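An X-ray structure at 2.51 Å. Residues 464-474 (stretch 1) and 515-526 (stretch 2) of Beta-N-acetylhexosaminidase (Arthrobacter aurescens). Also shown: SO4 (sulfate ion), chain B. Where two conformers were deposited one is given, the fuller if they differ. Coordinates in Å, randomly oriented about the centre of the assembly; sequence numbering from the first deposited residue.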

ATOM      1  N   PRO A 464       8.871  -0.559  -0.920  1.00 27.72           N
ATOM      2  CA  PRO A 464       8.275  -1.041   0.334  1.00 30.07           C
ATOM      3  C   PRO A 464       8.439  -2.558   0.495  1.00 31.52           C
ATOM      4  O   PRO A 464       8.466  -3.057   1.613  1.00 34.23           O
ATOM      5  CB  PRO A 464       6.793  -0.668   0.194  1.00 31.93           C
ATOM      6  CG  PRO A 464       6.756   0.402  -0.831  1.00 33.23           C
ATOM      7  CD  PRO A 464       7.905   0.166  -1.760  1.00 27.28           C
ATOM      8  N   ARG A 465       8.541  -3.289  -0.609  1.00 36.46           N
ATOM      9  CA  ARG A 465       8.815  -4.716  -0.507  1.00 40.54           C
ATOM     10  C   ARG A 465      10.185  -4.928   0.137  1.00 35.44           C
ATOM     11  O   ARG A 465      10.341  -5.747   1.040  1.00 33.23           O
ATOM     12  CB  ARG A 465       8.763  -5.393  -1.876  1.00 38.80           C
ATOM     13  CG  ARG A 465       7.464  -5.180  -2.635  1.00 41.45           C
ATOM     14  CD  ARG A 465       7.518  -5.816  -4.030  1.00 33.59           C
ATOM     15  NE  ARG A 465       7.303  -7.255  -3.964  1.00 31.32           N
ATOM     16  CZ  ARG A 465       7.590  -8.112  -4.941  1.00 27.43           C
ATOM     17  NH1 ARG A 465       8.121  -7.692  -6.077  1.00 27.02           N
ATOM     18  NH2 ARG A 465       7.354  -9.398  -4.768  1.00 17.65           N
ATOM     19  N   ARG A 466      11.185  -4.195  -0.327  0.85 31.65           N
ATOM     20  CA  ARG A 466      12.524  -4.352   0.222  0.85 35.01           C
ATOM     21  C   ARG A 466      12.564  -3.962   1.710  0.85 37.65           C
ATOM     22  O   ARG A 466      13.227  -4.611   2.524  0.85 34.83           O
ATOM     23  CB  ARG A 466      13.535  -3.560  -0.605  0.85 33.80           C
ATOM     24  CG  ARG A 466      13.785  -4.153  -1.984  0.85 32.65           C
ATOM     25  CD  ARG A 466      15.248  -4.535  -2.159  0.85 29.78           C
ATOM     26  NE  ARG A 466      15.679  -5.448  -1.114  0.85 32.90           N
ATOM     27  CZ  ARG A 466      16.794  -5.315  -0.397  0.85 34.29           C
ATOM     28  NH1 ARG A 466      17.632  -4.306  -0.608  0.85 30.49           N
ATOM     29  NH2 ARG A 466      17.079  -6.214   0.531  0.85 35.15           N
ATOM     30  N   VAL A 467      11.834  -2.914   2.071  1.00 32.44           N
ATOM     31  CA  VAL A 467      11.746  -2.545   3.471  1.00 27.06           C
ATOM     32  C   VAL A 467      11.153  -3.673   4.322  1.00 28.72           C
ATOM     33  O   VAL A 467      11.597  -3.923   5.451  1.00 29.29           O
ATOM     34  CB  VAL A 467      10.939  -1.245   3.663  1.00 29.50           C
ATOM     35  CG1 VAL A 467      10.510  -1.101   5.117  1.00 23.36           C
ATOM     36  CG2 VAL A 467      11.757  -0.028   3.191  1.00 23.79           C
ATOM     37  N   GLN A 468      10.158  -4.369   3.778  1.00 28.95           N
ATOM     38  CA  GLN A 468       9.523  -5.481   4.495  1.00 34.13           C
ATOM     39  C   GLN A 468      10.490  -6.649   4.676  1.00 29.67           C
ATOM     40  O   GLN A 468      10.499  -7.336   5.704  1.00 23.00           O
ATOM     41  CB  GLN A 468       8.267  -5.947   3.755  1.00 32.24           C
ATOM     42  CG  GLN A 468       7.164  -4.912   3.742  1.00 34.32           C
ATOM     43  CD  GLN A 468       5.932  -5.405   3.033  1.00 37.45           C
ATOM     44  OE1 GLN A 468       6.012  -6.255   2.142  1.00 35.95           O
ATOM     45  NE2 GLN A 468       4.774  -4.887   3.430  1.00 38.48           N
ATOM     46  N   PHE A 469      11.299  -6.863   3.652  1.00 25.17           N
ATOM     47  CA  PHE A 469      12.274  -7.920   3.665  1.00 24.00           C
ATOM     48  C   PHE A 469      13.278  -7.609   4.789  1.00 32.66           C
ATOM     49  O   PHE A 469      13.651  -8.485   5.577  1.00 28.83           O
ATOM     50  CB  PHE A 469      12.946  -7.993   2.292  1.00 18.01           C
ATOM     51  CG  PHE A 469      14.065  -8.987   2.217  1.00 33.32           C
ATOM     52  CD1 PHE A 469      15.358  -8.626   2.577  1.00 35.84           C
ATOM     53  CD2 PHE A 469      13.832 -10.282   1.790  1.00 33.05           C
ATOM     54  CE1 PHE A 469      16.391  -9.543   2.514  1.00 33.71           C
ATOM     55  CE2 PHE A 469      14.860 -11.196   1.725  1.00 30.80           C
ATOM     56  CZ  PHE A 469      16.141 -10.826   2.092  1.00 32.53           C
ATOM     57  N   ALA A 470      13.698  -6.350   4.863  1.00 32.35           N
ATOM     58  CA  ALA A 470      14.677  -5.928   5.858  1.00 31.20           C
ATOM     59  C   ALA A 470      14.096  -6.032   7.256  1.00 33.38           C
ATOM     60  O   ALA A 470      14.734  -6.555   8.160  1.00 34.23           O
ATOM     61  CB  ALA A 470      15.149  -4.499   5.581  1.00 24.01           C
ATOM     62  N   ALA A 471      12.872  -5.553   7.428  1.00 35.08           N
ATOM     63  CA  ALA A 471      12.303  -5.448   8.763  1.00 27.21           C
ATOM     64  C   ALA A 471      11.869  -6.786   9.332  1.00 28.84           C
ATOM     65  O   ALA A 471      11.901  -6.990  10.546  1.00 35.55           O
ATOM     66  CB  ALA A 471      11.139  -4.459   8.774  1.00 23.67           C
ATOM     67  N   PHE A 472      11.439  -7.700   8.474  1.00 32.60           N
ATOM     68  CA  PHE A 472      10.881  -8.953   8.983  1.00 36.01           C
ATOM     69  C   PHE A 472      11.610 -10.164   8.461  1.00 38.32           C
ATOM     70  O   PHE A 472      12.121 -10.139   7.338  1.00 39.09           O
ATOM     71  CB  PHE A 472       9.394  -9.042   8.662  1.00 32.12           C
ATOM     72  CG  PHE A 472       8.578  -8.033   9.389  1.00 29.09           C
ATOM     73  CD1 PHE A 472       8.187  -8.262  10.700  1.00 24.09           C
ATOM     74  CD2 PHE A 472       8.226  -6.837   8.779  1.00 28.59           C
ATOM     75  CE1 PHE A 472       7.444  -7.330  11.394  1.00 29.00           C
ATOM     76  CE2 PHE A 472       7.476  -5.898   9.463  1.00 31.41           C
ATOM     77  CZ  PHE A 472       7.083  -6.142  10.777  1.00 34.42           C
ATOM     78  N   PRO A 473      11.626 -11.255   9.246  1.00 39.07           N
ATOM     79  CA  PRO A 473      11.039 -11.558  10.561  1.00 32.97           C
ATOM     80  C   PRO A 473      11.680 -10.882  11.800  1.00 40.71           C
ATOM     81  O   PRO A 473      11.108 -10.959  12.887  1.00 35.46           O
ATOM     82  CB  PRO A 473      11.169 -13.080  10.640  1.00 32.67           C
ATOM     83  CG  PRO A 473      12.450 -13.353   9.919  1.00 35.82           C
ATOM     84  CD  PRO A 473      12.531 -12.336   8.806  1.00 38.46           C
ATOM     85  N   ARG A 474      12.879 -10.320  11.664  1.00 44.70           N
ATOM     86  CA  ARG A 474      13.610  -9.779  12.820  1.00 41.97           C
ATOM     87  C   ARG A 474      12.794  -8.871  13.735  1.00 35.96           C
ATOM     88  O   ARG A 474      12.844  -9.015  14.943  1.00 36.78           O
ATOM     89  CB  ARG A 474      14.879  -9.052  12.374  1.00 35.78           C
ATOM     90  CG  ARG A 474      15.947 -10.003  11.907  1.00 38.28           C
ATOM     91  CD  ARG A 474      17.183  -9.257  11.500  1.00 38.44           C
ATOM     92  NE  ARG A 474      16.973  -8.470  10.297  1.00 35.54           N
ATOM     93  CZ  ARG A 474      17.920  -7.747   9.715  1.00 36.64           C
ATOM     94  NH1 ARG A 474      19.145  -7.701  10.230  1.00 42.98           N
ATOM     95  NH2 ARG A 474      17.642  -7.067   8.619  1.00 34.15           N
ATOM     96  N   PRO A 515      12.291 -15.319   4.087  1.00 40.86           N
ATOM     97  CA  PRO A 515      12.003 -16.677   4.550  1.00 40.91           C
ATOM     98  C   PRO A 515      13.173 -17.184   5.377  1.00 43.89           C
ATOM     99  O   PRO A 515      14.315 -16.795   5.129  1.00 38.59           O
ATOM    100  CB  PRO A 515      11.878 -17.469   3.249  1.00 35.01           C
ATOM    101  CG  PRO A 515      11.491 -16.456   2.225  1.00 33.87           C
ATOM    102  CD  PRO A 515      12.273 -15.224   2.617  1.00 37.04           C
ATOM    103  N   LEU A 516      12.887 -18.037   6.353  1.00 41.31           N
ATOM    104  CA  LEU A 516      13.914 -18.516   7.262  1.00 44.78           C
ATOM    105  C   LEU A 516      15.087 -19.212   6.558  1.00 47.92           C
ATOM    106  O   LEU A 516      16.243 -19.133   7.005  1.00 46.44           O
ATOM    107  CB  LEU A 516      13.283 -19.410   8.323  1.00 55.14           C
ATOM    108  CG  LEU A 516      12.653 -18.631   9.485  1.00 66.45           C
ATOM    109  CD1 LEU A 516      11.663 -17.577   9.001  1.00 66.51           C
ATOM    110  CD2 LEU A 516      11.980 -19.585  10.446  1.00 72.61           C
ATOM    111  N   SER A 517      14.792 -19.863   5.441  1.00 47.24           N
ATOM    112  CA  SER A 517      15.803 -20.604   4.691  1.00 44.25           C
ATOM    113  C   SER A 517      16.563 -19.701   3.723  1.00 42.47           C
ATOM    114  O   SER A 517      17.401 -20.156   2.960  1.00 49.82           O
ATOM    115  CB  SER A 517      15.202 -21.825   3.986  1.00 43.81           C
ATOM    116  OG  SER A 517      14.098 -21.474   3.169  1.00 51.70           O
ATOM    117  N   GLY A 518      16.281 -18.410   3.773  1.00 43.39           N
ATOM    118  CA  GLY A 518      16.935 -17.477   2.878  1.00 46.85           C
ATOM    119  C   GLY A 518      16.052 -16.835   1.836  1.00 48.17           C
ATOM    120  O   GLY A 518      14.881 -17.189   1.692  1.00 54.05           O
ATOM    121  N   PRO A 519      16.591 -15.813   1.163  1.00 48.05           N
ATOM    122  CA  PRO A 519      15.838 -14.987   0.215  1.00 43.62           C
ATOM    123  C   PRO A 519      15.205 -15.780  -0.919  1.00 43.56           C
ATOM    124  O   PRO A 519      15.841 -16.678  -1.475  1.00 44.33           O
ATOM    125  CB  PRO A 519      16.899 -14.020  -0.336  1.00 40.90           C
ATOM    126  CG  PRO A 519      18.228 -14.547   0.149  1.00 44.72           C
ATOM    127  CD  PRO A 519      17.943 -15.283   1.402  1.00 46.90           C
ATOM    128  N   ALA A 520      13.959 -15.442  -1.247  1.00 40.47           N
ATOM    129  CA  ALA A 520      13.318 -15.951  -2.451  1.00 34.24           C
ATOM    130  C   ALA A 520      14.062 -15.393  -3.646  1.00 35.63           C
ATOM    131  O   ALA A 520      14.601 -14.299  -3.584  1.00 45.58           O
ATOM    132  CB  ALA A 520      11.848 -15.547  -2.494  1.00 33.69           C
ATOM    133  N   PRO A 521      14.107 -16.147  -4.742  1.00 36.30           N
ATOM    134  CA  PRO A 521      14.856 -15.714  -5.924  1.00 31.43           C
ATOM    135  C   PRO A 521      14.521 -14.288  -6.380  1.00 32.05           C
ATOM    136  O   PRO A 521      15.419 -13.606  -6.866  1.00 30.66           O
ATOM    137  CB  PRO A 521      14.424 -16.732  -6.988  1.00 34.72           C
ATOM    138  CG  PRO A 521      14.120 -17.965  -6.199  1.00 33.80           C
ATOM    139  CD  PRO A 521      13.491 -17.474  -4.926  1.00 36.47           C
ATOM    140  N   TRP A 522      13.266 -13.852  -6.252  1.00 32.49           N
ATOM    141  CA  TRP A 522      12.897 -12.502  -6.686  1.00 33.32           C
ATOM    142  C   TRP A 522      13.306 -11.432  -5.675  1.00 37.16           C
ATOM    143  O   TRP A 522      13.225 -10.241  -5.948  1.00 41.95           O
ATOM    144  CB  TRP A 522      11.397 -12.388  -7.005  1.00 29.44           C
ATOM    145  CG  TRP A 522      10.501 -12.743  -5.869  1.00 29.38           C
ATOM    146  CD1 TRP A 522      10.017 -11.902  -4.900  1.00 34.03           C
ATOM    147  CD2 TRP A 522       9.972 -14.039  -5.575  1.00 23.11           C
ATOM    148  NE1 TRP A 522       9.220 -12.602  -4.018  1.00 32.02           N
ATOM    149  CE2 TRP A 522       9.179 -13.916  -4.414  1.00 32.99           C
ATOM    150  CE3 TRP A 522      10.100 -15.294  -6.172  1.00 32.46           C
ATOM    151  CZ2 TRP A 522       8.521 -15.003  -3.845  1.00 37.60           C
ATOM    152  CZ3 TRP A 522       9.436 -16.375  -5.607  1.00 32.95           C
ATOM    153  CH2 TRP A 522       8.660 -16.222  -4.457  1.00 35.36           C
ATOM    154  N   GLN A 523      13.718 -11.873  -4.496  1.00 37.84           N
ATOM    155  CA  GLN A 523      14.228 -10.982  -3.461  1.00 33.51           C
ATOM    156  C   GLN A 523      15.728 -10.734  -3.569  1.00 37.75           C
ATOM    157  O   GLN A 523      16.265  -9.848  -2.913  1.00 41.83           O
ATOM    158  CB  GLN A 523      13.926 -11.563  -2.085  1.00 27.96           C
ATOM    159  CG  GLN A 523      12.457 -11.520  -1.706  1.00 29.96           C
ATOM    160  CD  GLN A 523      12.185 -12.360  -0.485  1.00 38.41           C
ATOM    161  OE1 GLN A 523      12.978 -13.243  -0.136  1.00 40.50           O
ATOM    162  NE2 GLN A 523      11.074 -12.088   0.184  1.00 38.69           N
ATOM    163  N   GLN A 524      16.411 -11.527  -4.379  1.00 33.11           N
ATOM    164  CA  GLN A 524      17.839 -11.345  -4.561  1.00 32.85           C
ATOM    165  C   GLN A 524      18.185 -10.170  -5.493  1.00 31.96           C
ATOM    166  O   GLN A 524      17.369  -9.735  -6.298  1.00 31.72           O
ATOM    167  CB  GLN A 524      18.465 -12.652  -5.031  1.00 30.98           C
ATOM    168  CG  GLN A 524      18.469 -13.699  -3.947  1.00 45.32           C
ATOM    169  CD  GLN A 524      18.911 -15.045  -4.454  1.00 67.77           C
ATOM    170  OE1 GLN A 524      19.756 -15.133  -5.347  1.00 74.97           O
ATOM    171  NE2 GLN A 524      18.331 -16.110  -3.899  1.00 75.02           N
ATOM    172  N   ARG A 525      19.387  -9.635  -5.348  1.00 28.19           N
ATOM    173  CA  ARG A 525      19.840  -8.555  -6.215  1.00 35.98           C
ATOM    174  C   ARG A 525      21.321  -8.750  -6.538  1.00 40.66           C
ATOM    175  O   ARG A 525      22.176  -8.070  -5.984  1.00 49.53           O
ATOM    176  CB  ARG A 525      19.628  -7.189  -5.545  1.00 34.18           C
ATOM    177  CG  ARG A 525      18.186  -6.904  -5.106  1.00 30.26           C
ATOM    178  CD  ARG A 525      17.367  -6.150  -6.161  1.00 23.85           C
ATOM    179  NE  ARG A 525      16.011  -5.841  -5.693  1.00 26.80           N
ATOM    180  CZ  ARG A 525      14.999  -6.711  -5.669  1.00 32.79           C
ATOM    181  NH1 ARG A 525      15.181  -7.961  -6.080  1.00 34.67           N
ATOM    182  NH2 ARG A 525      13.805  -6.341  -5.222  1.00 28.26           N
ATOM    183  N   PRO A 526      21.627  -9.699  -7.421  1.00 36.32           N
ATOM    184  CA  PRO A 526      23.015  -9.984  -7.808  1.00 30.84           C
ATOM    185  C   PRO A 526      23.662  -8.852  -8.604  1.00 34.85           C
ATOM    186  O   PRO A 526      22.977  -8.110  -9.309  1.00 32.21           O
ATOM    187  CB  PRO A 526      22.885 -11.232  -8.691  1.00 31.48           C
ATOM    188  CG  PRO A 526      21.447 -11.196  -9.221  1.00 25.97           C
ATOM    189  CD  PRO A 526      20.647 -10.569  -8.107  1.00 35.71           C
TER
HETATM  190  S   SO4 B 551      10.612  -4.805  -6.263  1.00 55.80           S
HETATM  191  O1  SO4 B 551      11.058  -6.072  -6.843  1.00 55.59           O
HETATM  192  O2  SO4 B 551      10.948  -4.776  -4.845  1.00 48.05           O
HETATM  193  O3  SO4 B 551      11.293  -3.716  -6.954  1.00 60.57           O
HETATM  194  O4  SO4 B 551       9.168  -4.651  -6.427  1.00 59.21           O
HETATM  195  O   HOH W   1      14.798  -8.301  -0.732  1.00 40.86           O

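No direct hydrogen bond crosses between these two stretches; the hydrogen-bonded bridge is water 1, while a sulfate ion that probably came from the crystallisation liquor is bound by Arg465 and lies close to Arg525. Water 1 accepts from Arg466 NE at 3.0 Å and donates to the backbone Gln523 O, also at 3.0 Å, joining the helix to the second stretch where Arg466 CA and Gln523 CA stand 7.8 Å apart. The CA-to-CB bond of Arg466 points sideways, so the long side chain must bring its end nearer to reach this water.

The sulfate sits between two arginines. Arg465 NH1 donates to SO4 O4 at 3.2 Å, near the guanidinium plane, while Arg525 NH2 comes within 3.2 Å of SO4 O1; an anion here offsets the charge of two like groups. Arg525 is steadied from its own stretch, its NH1 donating to Trp522 O at 3.0 Å and to Gln524 O at 2.8 Å. Its NH2 also packs 3.8 Å from Arg466 CD. Arg465 NH2 lies 3.7 Å from Trp522 CD1, an oblique approach to the indole.

Phe469 gives the contact its largest buried patch, 78 of the 345 Å² summed over both sides. One helical turn beyond Arg465 and Arg466, it points toward the second stretch with chi1 t. Its CE2 packs 4.0 Å from Pro519 CB and lies 3.3 Å from Gln523 OE1, which meets the ring at its edge, where the aromatic C-H groups are slightly positive. That oxygen already accepts from Ala520 N at 2.7 Å, so Gln523 braces its own stretch while presenting a surface to the phenylalanine.

Farther along, Pro473, which follows a cis peptide bond, sets its CG 4.4 Å from Leu516 CD1, a loose apolar touch. The rule is mixed: Phe469 and Pro473 supply the apolar packing, against Pro519 and Leu516, the arginines and Gln523 also touch directly, and water 1 alone completes a hydrogen-bonded bridge.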